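Local coordinates for endoribonuclease L-PSP/chorismate mutase-like domain-containing protein (Shewanella oneidensis, PDB 2OTM) that is of unknown function but belongs to the YjgF/L-PSP family and is probably an endoribonuclease-like protein that assembles as a trimer, at residues L87-I93 with F124-H130. Sequence-based numbering, arbitrary orientation. Where two conformers were deposited one is given.
Sequences LSRIKQI and FGEAGRH
Ile93 lays its CG1 over one face of the Phe124 ring, 4.1 Å from the centroid and 10° off the normal, a CH-pi contact. At the ring's edge, near its plane, lies Leu87 O, and Leu87 CD2 reaches Phe124 CZ at 4.1 Å; Ile90 CD1 comes in obliquely, 4.0 Å from Phe124 CE2. The ring gets there because Phe124 CG stands anti to its carbonyl carbon (chi1 -68°), which swings it from the end of helix 109-124 towards residues 87-93. Flat and apolar, phenylalanine suits a site bounded by three aliphatic side chains; an alanine here would probably open a gap between Leu87, Ile90 and Ile93 and leave Ile93 CG1 without the aromatic face it rests on. The His130 ring is held by its edge: ND1 donates to Gly128 O at 2.7 Å, in the ring plane and almost straight (178°), while NE2 bonds Ser117 OG, fixing its rotation; His130 CB lies 3.3 Å from Ile93 O.

A single backbone hydrogen bond joins the two segments, Ile93 N to Ala127 O at 2.8 Å, and Gln92 CA adds a CA-H...O contact to the same oxygen. Ala127, with just a methyl, fits where its CB lies 3.5 Å from Lys91 O. Gly125 has positive phi, which favours glycine; at Gly128 a CB would crowd Phe124 CB. A water in donating range of Gln92 OE1 and Arg129 O may link them; Gln92 NE2 is hydrogen-bonded to Glu153 OE1 and to Ile32 O of the second subunit, and Arg129 NE forms a salt bridge with Glu28 of that subunit. Opposite Glu153, Lys91 and Gln92 make a classic beta bulge as strand 92-100 begins, beside which the loop after helix 109-124 packs in the YjgF-like alpha/beta fold.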
loop_
_atom_site.group_PDB
_atom_site.type_symbol
_atom_site.label_atom_id
_atom_site.label_comp_id
_atom_site.label_asym_id
_atom_site.label_seq_id
_atom_site.Cartn_x
_atom_site.Cartn_y
_atom_site.Cartn_z
ATOM N N LEU B 87 7.164 -1.347 24.685
ATOM C CA LEU B 87 6.466 -2.089 23.647
ATOM C C LEU B 87 5.187 -2.748 24.186
ATOM O O LEU B 87 4.316 -3.107 23.409
ATOM C CB LEU B 87 7.401 -3.119 23.016
ATOM C CG LEU B 87 8.512 -2.578 22.096
ATOM C CD1 LEU B 87 9.479 -3.681 21.725
ATOM C CD2 LEU B 87 7.936 -1.923 20.827
ATOM N N SER B 88 5.079 -2.903 25.513
ATOM C CA SER B 88 3.814 -3.336 26.137
ATOM C C SER B 88 2.640 -2.419 25.864
ATOM O O SER B 88 1.492 -2.792 26.038
ATOM C CB SER B 88 3.983 -3.403 27.660
ATOM O OG SER B 88 4.894 -4.419 27.987
ATOM N N ARG B 89 2.940 -1.186 25.503
ATOM C CA ARG B 89 1.913 -0.185 25.185
ATOM C C ARG B 89 1.189 -0.454 23.863
ATOM O O ARG B 89 0.103 0.090 23.595
ATOM C CB ARG B 89 2.514 1.208 25.212
ATOM C CG ARG B 89 3.022 1.595 26.620
ATOM C CD ARG B 89 3.735 2.941 26.705
ATOM N NE ARG B 89 4.125 3.146 28.110
ATOM C CZ ARG B 89 5.205 3.794 28.556
ATOM N NH1 ARG B 89 6.048 4.388 27.734
ATOM N NH2 ARG B 89 5.431 3.864 29.869
ATOM N N ILE B 90 1.768 -1.309 23.046
ATOM C CA ILE B 90 1.121 -1.686 21.776
ATOM C C ILE B 90 -0.000 -2.688 22.022
ATOM O O ILE B 90 0.233 -3.788 22.546
ATOM C CB ILE B 90 2.163 -2.212 20.783
ATOM C CG1 ILE B 90 3.081 -1.052 20.355
ATOM C CG2 ILE B 90 1.480 -2.905 19.515
ATOM C CD1 ILE B 90 4.351 -1.463 19.728
ATOM N N LYS B 91 -1.231 -2.305 21.688
ATOM C CA LYS B 91 -2.364 -3.223 21.783
ATOM C C LYS B 91 -2.291 -4.333 20.741
ATOM O O LYS B 91 -2.580 -5.475 21.032
ATOM C CB LYS B 91 -3.669 -2.471 21.604
ATOM C CG LYS B 91 -3.962 -1.547 22.762
ATOM C CD LYS B 91 -5.346 -0.911 22.627
ATOM C CE LYS B 91 -5.651 -0.033 23.850
ATOM N NZ LYS B 91 -7.086 0.333 23.944
ATOM N N GLN B 92 -1.903 -3.981 19.517
ATOM C CA GLN B 92 -1.716 -4.969 18.454
ATOM C C GLN B 92 -0.901 -4.389 17.341
ATOM O O GLN B 92 -0.982 -3.211 17.079
ATOM C CB GLN B 92 -3.062 -5.439 17.852
ATOM C CG GLN B 92 -4.006 -4.326 17.440
ATOM C CD GLN B 92 -5.178 -4.807 16.545
ATOM O OE1 GLN B 92 -5.182 -5.937 16.031
ATOM N NE2 GLN B 92 -6.160 -3.934 16.356
ATOM N N ILE B 93 -0.098 -5.229 16.714
ATOM C CA ILE B 93 0.496 -4.934 15.422
ATOM C C ILE B 93 -0.482 -5.513 14.441
ATOM O O ILE B 93 -0.472 -6.725 14.227
ATOM C CB ILE B 93 1.845 -5.649 15.198
ATOM C CG1 ILE B 93 2.839 -5.381 16.339
ATOM C CG2 ILE B 93 2.431 -5.220 13.825
ATOM C CD1 ILE B 93 3.323 -4.031 16.364
ATOM N N PHE B 124 5.572 -10.371 19.971
ATOM C CA PHE B 124 4.339 -9.768 20.514
ATOM C C PHE B 124 3.275 -10.757 20.913
ATOM O O PHE B 124 2.250 -10.368 21.486
ATOM C CB PHE B 124 3.757 -8.738 19.558
ATOM C CG PHE B 124 4.619 -7.526 19.416
ATOM C CD1 PHE B 124 5.647 -7.502 18.472
ATOM C CD2 PHE B 124 4.465 -6.436 20.278
ATOM C CE1 PHE B 124 6.481 -6.390 18.357
ATOM C CE2 PHE B 124 5.279 -5.319 20.162
ATOM C CZ PHE B 124 6.294 -5.296 19.201
ATOM N N GLY B 125 3.498 -12.028 20.624
ATOM C CA GLY B 125 2.499 -13.048 20.911
ATOM C C GLY B 125 1.179 -12.780 20.231
ATOM O O GLY B 125 1.122 -12.449 19.040
ATOM N N GLU B 126 0.088 -12.916 20.982
ATOM C CA GLU B 126 -1.224 -12.710 20.400
ATOM C C GLU B 126 -1.384 -11.296 19.897
ATOM O O GLU B 126 -2.110 -11.081 18.932
ATOM C CB GLU B 126 -2.343 -13.067 21.407
ATOM C CG GLU B 126 -2.501 -14.557 21.621
ATOM C CD GLU B 126 -2.919 -15.296 20.355
ATOM O OE1 GLU B 126 -4.031 -15.026 19.859
ATOM O OE2 GLU B 126 -2.146 -16.150 19.861
ATOM N N ALA B 127 -0.696 -10.339 20.519
ATOM C CA ALA B 127 -0.714 -8.946 20.051
ATOM C C ALA B 127 0.024 -8.746 18.702
ATOM O O ALA B 127 -0.038 -7.669 18.136
ATOM C CB ALA B 127 -0.126 -8.024 21.098
ATOM N N GLY B 128 0.719 -9.776 18.227
ATOM C CA GLY B 128 1.433 -9.742 16.971
ATOM C C GLY B 128 0.688 -10.338 15.798
ATOM O O GLY B 128 1.218 -10.370 14.686
ATOM N N ARG B 129 -0.545 -10.788 16.007
ATOM C CA ARG B 129 -1.366 -11.354 14.924
ATOM C C ARG B 129 -1.791 -10.240 14.000
ATOM O O ARG B 129 -2.416 -9.282 14.444
ATOM C CB ARG B 129 -2.605 -12.035 15.491
ATOM C CG ARG B 129 -2.307 -13.229 16.369
ATOM C CD ARG B 129 -3.585 -13.775 16.977
ATOM N NE ARG B 129 -4.303 -14.649 16.055
ATOM C CZ ARG B 129 -5.468 -15.239 16.329
ATOM N NH1 ARG B 129 -6.058 -15.055 17.506
ATOM N NH2 ARG B 129 -6.041 -16.025 15.423
ATOM N N HIS B 130 -1.466 -10.370 12.724
ATOM C CA HIS B 130 -1.607 -9.282 11.780
ATOM C C HIS B 130 -2.096 -9.784 10.449
ATOM O O HIS B 130 -1.830 -10.947 10.115
ATOM C CB HIS B 130 -0.249 -8.658 11.529
ATOM C CG HIS B 130 0.799 -9.645 11.115
ATOM N ND1 HIS B 130 1.495 -10.410 12.027
ATOM C CD2 HIS B 130 1.270 -9.995 9.893
ATOM C CE1 HIS B 130 2.329 -11.201 11.380
ATOM N NE2 HIS B 130 2.231 -10.953 10.085
HETATM O O HOH W 1 -3.303 -8.399 17.166
#